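Local structure of probable chitinase A (Chromobacterium violaceum, 4TX8) at residues V307-G319 with S358-C372. The protein probably hydrolyses chitin as a family 18 endochitinase, with a carbohydrate-binding module of family 5/12 preceding the catalytic domain. Residues are numbered along the deposited sequence; the frame is centred on the assembly and turned at random.
Sequences VLAEGSADMLVGG and SGFVTADTVAKALTC. With FLC (citrate anion), chain H.
The carboxylate of Glu-310 has Gly-359 packed over one face, Gly-359 N lying 3.6 Å from Glu-310 CD, on the loops that lead into two neighbouring outer helices of the TIM barrel. Ser-358 OG reaches Glu-310 OE2 at 2.6 Å from beyond the two carboxylate oxygens, tilted out of their plane toward the side of Gly-359; it also hydrogen-bonds to a citrate bound beside it. Glu-310 reaches this place by an extended chain, with CG anti to N (chi1 -158°). Beyond these loops, helices 313-319 and 363-372 cross at -37°, their axes 8.8 Å apart at closest approach, both packed on strand 345-350 through Leu-316 and Leu-370. Ala-369 CB sits between them, 4.0 Å from both Leu-316 CB and Val-317 CG2. Ser-312 and Thr-362 N-cap the helices, Ser-312 OG also donating to Ala-309 O. At these helix starts a different citrate, probably from the crystallisation liquor, takes Thr-365 OG1 on its OB1 at 2.6 Å and Lys-368 NZ on its OB2 at 2.7 Å; Ala-313 N and Asp-314 N make only weak bonds to it. Farther along, Val-317 CG2 lies 4.0 Å from Cys-372 SG, the sulfur disulfide-bonded to Cys-379.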
ATOM      1  N   VAL A 307      24.415   5.677  -3.332  1.00 36.55           N
ATOM      2  CA  VAL A 307      23.043   5.261  -3.061  1.00 34.70           C
ATOM      3  C   VAL A 307      22.119   6.465  -2.937  1.00 32.59           C
ATOM      4  O   VAL A 307      22.541   7.547  -2.536  1.00 32.17           O
ATOM      5  CB  VAL A 307      22.938   4.413  -1.769  1.00 40.21           C
ATOM      6  CG1 VAL A 307      23.731   3.124  -1.909  1.00 39.69           C
ATOM      7  CG2 VAL A 307      23.406   5.207  -0.559  1.00 37.51           C
ATOM      8  N   LEU A 308      20.857   6.274  -3.297  1.00 29.48           N
ATOM      9  CA  LEU A 308      19.863   7.319  -3.135  1.00 29.93           C
ATOM     10  C   LEU A 308      19.335   7.278  -1.708  1.00 31.11           C
ATOM     11  O   LEU A 308      18.978   6.217  -1.198  1.00 29.97           O
ATOM     12  CB  LEU A 308      18.731   7.155  -4.148  1.00 28.46           C
ATOM     13  CG  LEU A 308      19.192   7.069  -5.605  1.00 33.11           C
ATOM     14  CD1 LEU A 308      18.001   6.986  -6.541  1.00 33.21           C
ATOM     15  CD2 LEU A 308      20.082   8.251  -5.972  1.00 31.54           C
ATOM     16  N   ALA A 309      19.301   8.439  -1.066  1.00 34.79           N
ATOM     17  CA  ALA A 309      18.964   8.525   0.349  1.00 34.78           C
ATOM     18  C   ALA A 309      17.514   8.157   0.628  1.00 32.71           C
ATOM     19  O   ALA A 309      16.604   8.524  -0.117  1.00 32.47           O
ATOM     20  CB  ALA A 309      19.258   9.924   0.869  1.00 20.00           C
ATOM     21  N   GLU A 310      17.315   7.425   1.716  1.00 34.44           N
ATOM     22  CA  GLU A 310      15.983   7.076   2.175  1.00 35.43           C
ATOM     23  C   GLU A 310      15.205   8.342   2.524  1.00 34.29           C
ATOM     24  O   GLU A 310      15.713   9.221   3.219  1.00 34.66           O
ATOM     25  CB  GLU A 310      16.069   6.143   3.384  1.00 35.72           C
ATOM     26  CG  GLU A 310      14.829   5.309   3.615  1.00 38.20           C
ATOM     27  CD  GLU A 310      14.949   4.408   4.829  1.00 36.84           C
ATOM     28  OE1 GLU A 310      15.886   4.602   5.633  1.00 40.44           O
ATOM     29  OE2 GLU A 310      14.105   3.502   4.978  1.00 35.95           O
ATOM     30  N   GLY A 311      13.977   8.439   2.026  1.00 32.95           N
ATOM     31  CA  GLY A 311      13.148   9.601   2.283  1.00 34.95           C
ATOM     32  C   GLY A 311      13.308  10.690   1.243  1.00 36.51           C
ATOM     33  O   GLY A 311      12.697  11.753   1.349  1.00 40.80           O
ATOM     34  N   SER A 312      14.133  10.435   0.232  1.00 32.71           N
ATOM     35  CA  SER A 312      14.320  11.410  -0.838  1.00 31.92           C
ATOM     36  C   SER A 312      13.419  11.109  -2.031  1.00 32.28           C
ATOM     37  O   SER A 312      13.032   9.963  -2.268  1.00 31.63           O
ATOM     38  CB  SER A 312      15.783  11.454  -1.294  1.00 29.84           C
ATOM     39  OG  SER A 312      16.096  10.347  -2.121  1.00 32.33           O
ATOM     40  N   ALA A 313      13.078  12.164  -2.762  1.00 31.79           N
ATOM     41  CA  ALA A 313      12.361  12.064  -4.020  1.00 36.43           C
ATOM     42  C   ALA A 313      13.175  11.283  -5.038  1.00 33.39           C
ATOM     43  O   ALA A 313      12.627  10.496  -5.805  1.00 32.06           O
ATOM     44  CB  ALA A 313      12.038  13.445  -4.551  1.00 26.03           C
ATOM     45  N   ASP A 314      14.485  11.514  -5.045  1.00 31.73           N
ATOM     46  CA  ASP A 314      15.390  10.798  -5.938  1.00 29.13           C
ATOM     47  C   ASP A 314      15.240   9.281  -5.806  1.00 29.06           C
ATOM     48  O   ASP A 314      15.197   8.565  -6.817  1.00 32.60           O
ATOM     49  CB  ASP A 314      16.842  11.196  -5.665  1.00 28.98           C
ATOM     50  CG  ASP A 314      17.268  12.457  -6.410  1.00 35.71           C
ATOM     51  OD1 ASP A 314      16.587  12.862  -7.380  1.00 35.91           O
ATOM     52  OD2 ASP A 314      18.308  13.034  -6.023  1.00 37.73           O
ATOM     53  N   MET A 315      15.153   8.792  -4.570  1.00 25.67           N
ATOM     54  CA  MET A 315      15.000   7.356  -4.342  1.00 29.07           C
ATOM     55  C   MET A 315      13.682   6.856  -4.911  1.00 25.80           C
ATOM     56  O   MET A 315      13.614   5.784  -5.507  1.00 27.39           O
ATOM     57  CB  MET A 315      15.096   7.032  -2.848  1.00 27.18           C
ATOM     58  CG  MET A 315      14.869   5.562  -2.490  1.00 29.47           C
ATOM     59  SD  MET A 315      15.283   5.120  -0.806  1.00 40.03           S
ATOM     60  CE  MET A 315      14.745   3.431  -0.737  1.00 44.71           C
ATOM     61  N   LEU A 316      12.634   7.647  -4.732  1.00 25.40           N
ATOM     62  CA  LEU A 316      11.331   7.292  -5.274  1.00 26.71           C
ATOM     63  C   LEU A 316      11.376   7.284  -6.799  1.00 28.67           C
ATOM     64  O   LEU A 316      10.866   6.368  -7.443  1.00 27.34           O
ATOM     65  CB  LEU A 316      10.254   8.258  -4.782  1.00 23.13           C
ATOM     66  CG  LEU A 316      10.090   8.368  -3.266  1.00 26.07           C
ATOM     67  CD1 LEU A 316       8.968   9.335  -2.934  1.00 27.33           C
ATOM     68  CD2 LEU A 316       9.833   7.001  -2.644  1.00 21.47           C
ATOM     69  N   VAL A 317      11.999   8.307  -7.372  1.00 26.32           N
ATOM     70  CA  VAL A 317      12.124   8.400  -8.821  1.00 26.48           C
ATOM     71  C   VAL A 317      13.027   7.285  -9.339  1.00 31.12           C
ATOM     72  O   VAL A 317      12.706   6.621 -10.328  1.00 33.17           O
ATOM     73  CB  VAL A 317      12.682   9.772  -9.255  1.00 26.94           C
ATOM     74  CG1 VAL A 317      12.914   9.808 -10.762  1.00 24.67           C
ATOM     75  CG2 VAL A 317      11.729  10.883  -8.837  1.00 24.79           C
ATOM     76  N   GLY A 318      14.149   7.075  -8.654  1.00 30.59           N
ATOM     77  CA  GLY A 318      15.113   6.060  -9.039  1.00 30.53           C
ATOM     78  C   GLY A 318      14.561   4.648  -8.978  1.00 31.47           C
ATOM     79  O   GLY A 318      14.746   3.864  -9.910  1.00 30.60           O
ATOM     80  N   GLY A 319      13.888   4.321  -7.879  1.00 27.60           N
ATOM     81  CA  GLY A 319      13.269   3.016  -7.726  1.00 25.04           C
ATOM     82  C   GLY A 319      12.256   2.764  -8.828  1.00 28.17           C
ATOM     83  O   GLY A 319      12.177   1.666  -9.383  1.00 27.40           O
ATOM     84  N   SER A 358      11.489   4.112   9.261  1.00 26.26           N
ATOM     85  CA  SER A 358      12.340   4.986   8.461  1.00 29.15           C
ATOM     86  C   SER A 358      11.755   5.138   7.066  1.00 30.70           C
ATOM     87  O   SER A 358      10.932   4.327   6.650  1.00 27.49           O
ATOM     88  CB  SER A 358      13.765   4.437   8.376  1.00 30.21           C
ATOM     89  OG  SER A 358      13.805   3.252   7.597  1.00 30.96           O
ATOM     90  N   GLY A 359      12.179   6.171   6.347  1.00 28.20           N
ATOM     91  CA  GLY A 359      11.725   6.371   4.982  1.00 29.10           C
ATOM     92  C   GLY A 359      10.560   7.332   4.867  1.00 29.17           C
ATOM     93  O   GLY A 359       9.865   7.355   3.852  1.00 27.18           O
ATOM     94  N   PHE A 360      10.355   8.131   5.910  1.00 26.69           N
ATOM     95  CA  PHE A 360       9.276   9.110   5.942  1.00 27.87           C
ATOM     96  C   PHE A 360       9.459  10.174   4.873  1.00 28.82           C
ATOM     97  O   PHE A 360      10.579  10.576   4.571  1.00 28.89           O
ATOM     98  CB  PHE A 360       9.201   9.766   7.322  1.00 31.94           C
ATOM     99  CG  PHE A 360       9.281   8.790   8.454  1.00 33.92           C
ATOM    100  CD1 PHE A 360       8.229   7.925   8.717  1.00 32.43           C
ATOM    101  CD2 PHE A 360      10.413   8.729   9.254  1.00 34.93           C
ATOM    102  CE1 PHE A 360       8.304   7.018   9.762  1.00 32.87           C
ATOM    103  CE2 PHE A 360      10.494   7.828  10.300  1.00 34.89           C
ATOM    104  CZ  PHE A 360       9.438   6.972  10.555  1.00 33.04           C
ATOM    105  N   VAL A 361       8.349  10.628   4.303  1.00 26.73           N
ATOM    106  CA  VAL A 361       8.384  11.672   3.289  1.00 26.66           C
ATOM    107  C   VAL A 361       7.334  12.739   3.572  1.00 27.03           C
ATOM    108  O   VAL A 361       6.310  12.464   4.191  1.00 29.41           O
ATOM    109  CB  VAL A 361       8.148  11.098   1.871  1.00 27.05           C
ATOM    110  CG1 VAL A 361       9.281  10.166   1.470  1.00 26.57           C
ATOM    111  CG2 VAL A 361       6.809  10.378   1.806  1.00 24.68           C
ATOM    112  N   THR A 362       7.598  13.960   3.125  1.00 29.20           N
ATOM    113  CA  THR A 362       6.597  15.018   3.159  1.00 32.78           C
ATOM    114  C   THR A 362       5.718  14.917   1.923  1.00 33.28           C
ATOM    115  O   THR A 362       6.089  14.274   0.940  1.00 31.14           O
ATOM    116  CB  THR A 362       7.236  16.411   3.197  1.00 30.69           C
ATOM    117  OG1 THR A 362       8.012  16.602   2.007  1.00 31.28           O
ATOM    118  CG2 THR A 362       8.134  16.560   4.417  1.00 30.54           C
ATOM    119  N   ALA A 363       4.556  15.559   1.969  1.00 34.85           N
ATOM    120  CA  ALA A 363       3.677  15.620   0.810  1.00 34.20           C
ATOM    121  C   ALA A 363       4.379  16.311  -0.357  1.00 34.41           C
ATOM    122  O   ALA A 363       4.164  15.961  -1.517  1.00 31.48           O
ATOM    123  CB  ALA A 363       2.389  16.340   1.156  1.00 32.20           C
ATOM    124  N   ASP A 364       5.221  17.291  -0.036  1.00 34.48           N
ATOM    125  CA  ASP A 364       5.977  18.029  -1.044  0.51 38.14           C
ATOM    126  C   ASP A 364       6.941  17.112  -1.790  1.00 34.55           C
ATOM    127  O   ASP A 364       7.058  17.175  -3.012  1.00 35.89           O
ATOM    128  CB  ASP A 364       6.748  19.181  -0.394  0.51 42.16           C
ATOM    129  CG  ASP A 364       7.437  20.071  -1.412  0.51 46.29           C
ATOM    130  OD1 ASP A 364       6.758  20.555  -2.341  0.51 48.08           O
ATOM    131  OD2 ASP A 364       8.662  20.282  -1.288  0.51 51.09           O
ATOM    132  N   THR A 365       7.637  16.263  -1.039  1.00 32.42           N
ATOM    133  CA  THR A 365       8.562  15.291  -1.616  1.00 32.65           C
ATOM    134  C   THR A 365       7.840  14.363  -2.592  1.00 31.18           C
ATOM    135  O   THR A 365       8.335  14.099  -3.692  1.00 31.46           O
ATOM    136  CB  THR A 365       9.244  14.444  -0.522  1.00 35.74           C
ATOM    137  OG1 THR A 365      10.224  15.239   0.154  1.00 40.05           O
ATOM    138  CG2 THR A 365       9.921  13.223  -1.129  1.00 35.71           C
ATOM    139  N   VAL A 366       6.670  13.875  -2.185  1.00 28.40           N
ATOM    140  CA  VAL A 366       5.861  13.020  -3.047  1.00 27.18           C
ATOM    141  C   VAL A 366       5.487  13.768  -4.325  1.00 29.16           C
ATOM    142  O   VAL A 366       5.644  13.240  -5.427  1.00 27.95           O
ATOM    143  CB  VAL A 366       4.580  12.533  -2.335  1.00 25.84           C
ATOM    144  CG1 VAL A 366       3.650  11.837  -3.316  1.00 23.11           C
ATOM    145  CG2 VAL A 366       4.932  11.603  -1.176  1.00 25.47           C
ATOM    146  N   ALA A 367       5.012  15.002  -4.174  1.00 28.69           N
ATOM    147  CA  ALA A 367       4.630  15.819  -5.325  1.00 31.26           C
ATOM    148  C   ALA A 367       5.800  16.009  -6.287  1.00 34.80           C
ATOM    149  O   ALA A 367       5.628  15.939  -7.506  1.00 36.09           O
ATOM    150  CB  ALA A 367       4.096  17.169  -4.865  1.00 29.87           C
ATOM    151  N   LYS A 368       6.990  16.242  -5.738  1.00 34.68           N
ATOM    152  CA  LYS A 368       8.189  16.428  -6.553  1.00 40.43           C
ATOM    153  C   LYS A 368       8.526  15.174  -7.352  1.00 35.60           C
ATOM    154  O   LYS A 368       8.857  15.256  -8.535  1.00 36.09           O
ATOM    155  CB  LYS A 368       9.381  16.815  -5.679  1.00 46.67           C
ATOM    156  CG  LYS A 368       9.534  18.309  -5.440  1.00 55.14           C
ATOM    157  CD  LYS A 368      10.669  18.583  -4.464  1.00 62.82           C
ATOM    158  CE  LYS A 368      11.918  17.797  -4.837  1.00 67.46           C
ATOM    159  NZ  LYS A 368      12.922  17.781  -3.737  1.00 71.18           N
ATOM    160  N   ALA A 369       8.443  14.017  -6.702  1.00 27.18           N
ATOM    161  CA  ALA A 369       8.720  12.750  -7.371  1.00 31.73           C
ATOM    162  C   ALA A 369       7.707  12.482  -8.485  1.00 34.68           C
ATOM    163  O   ALA A 369       8.064  11.988  -9.554  1.00 34.87           O
ATOM    164  CB  ALA A 369       8.724  11.602  -6.365  1.00 25.75           C
ATOM    165  N   LEU A 370       6.446  12.822  -8.235  1.00 35.18           N
ATOM    166  CA  LEU A 370       5.387  12.611  -9.220  1.00 32.58           C
ATOM    167  C   LEU A 370       5.571  13.461 -10.475  1.00 33.71           C
ATOM    168  O   LEU A 370       5.562  12.937 -11.586  1.00 36.86           O
ATOM    169  CB  LEU A 370       4.018  12.901  -8.604  1.00 33.09           C
ATOM    170  CG  LEU A 370       3.466  11.841  -7.650  1.00 34.23           C
ATOM    171  CD1 LEU A 370       2.162  12.320  -7.027  1.00 33.51           C
ATOM    172  CD2 LEU A 370       3.270  10.516  -8.378  1.00 31.84           C
ATOM    173  N   THR A 371       5.725  14.771 -10.296  1.00 32.72           N
ATOM    174  CA  THR A 371       5.884  15.672 -11.434  1.00 38.59           C
ATOM    175  C   THR A 371       7.166  15.373 -12.210  1.00 36.81           C
ATOM    176  O   THR A 371       7.202  15.504 -13.432  1.00 40.65           O
ATOM    177  CB  THR A 371       5.893  17.150 -10.998  1.00 44.61           C
ATOM    178  OG1 THR A 371       7.044  17.408 -10.183  1.00 48.61           O
ATOM    179  CG2 THR A 371       4.629  17.480 -10.217  1.00 41.02           C
ATOM    180  N   CYS A 372       8.213  14.970 -11.495  1.00 31.74           N
ATOM    181  CA  CYS A 372       9.467  14.581 -12.133  1.00 36.02           C
ATOM    182  C   CYS A 372       9.249  13.372 -13.032  1.00 36.40           C
ATOM    183  O   CYS A 372       9.659  13.367 -14.192  1.00 35.48           O
ATOM    184  CB  CYS A 372      10.541  14.272 -11.084  1.00 31.29           C
ATOM    185  SG  CYS A 372      12.091  13.620 -11.762  1.00 39.43           S
TER
HETATM  186  CAC FLC H 507      14.790  16.010   0.943  1.00110.48           C
HETATM  187  CA  FLC H 507      15.384  15.704  -0.395  1.00116.16           C
HETATM  188  CB  FLC H 507      14.503  15.801  -1.598  1.00121.76           C
HETATM  189  CBC FLC H 507      13.072  15.761  -1.173  1.00126.23           C
HETATM  190  CG  FLC H 507      14.741  14.632  -2.492  1.00119.88           C
HETATM  191  CGC FLC H 507      15.442  14.775  -3.800  1.00117.80           C
HETATM  192  OA1 FLC H 507      14.725  17.201   1.352  1.00108.66           O
HETATM  193  OA2 FLC H 507      14.345  15.076   1.665  1.00107.12           O
HETATM  194  OB1 FLC H 507      12.617  14.715  -0.638  1.00128.21           O
HETATM  195  OB2 FLC H 507      12.326  16.764  -1.349  1.00127.12           O
HETATM  196  OG1 FLC H 507      14.966  15.538  -4.682  1.00116.91           O
HETATM  197  OG2 FLC H 507      16.496  14.123  -4.026  1.00116.75           O
HETATM  198  OHB FLC H 507      14.751  16.972  -2.277  1.00124.15           O
HETATM  199  O   HOH W   1      10.642  14.244   2.605  1.00 37.91           O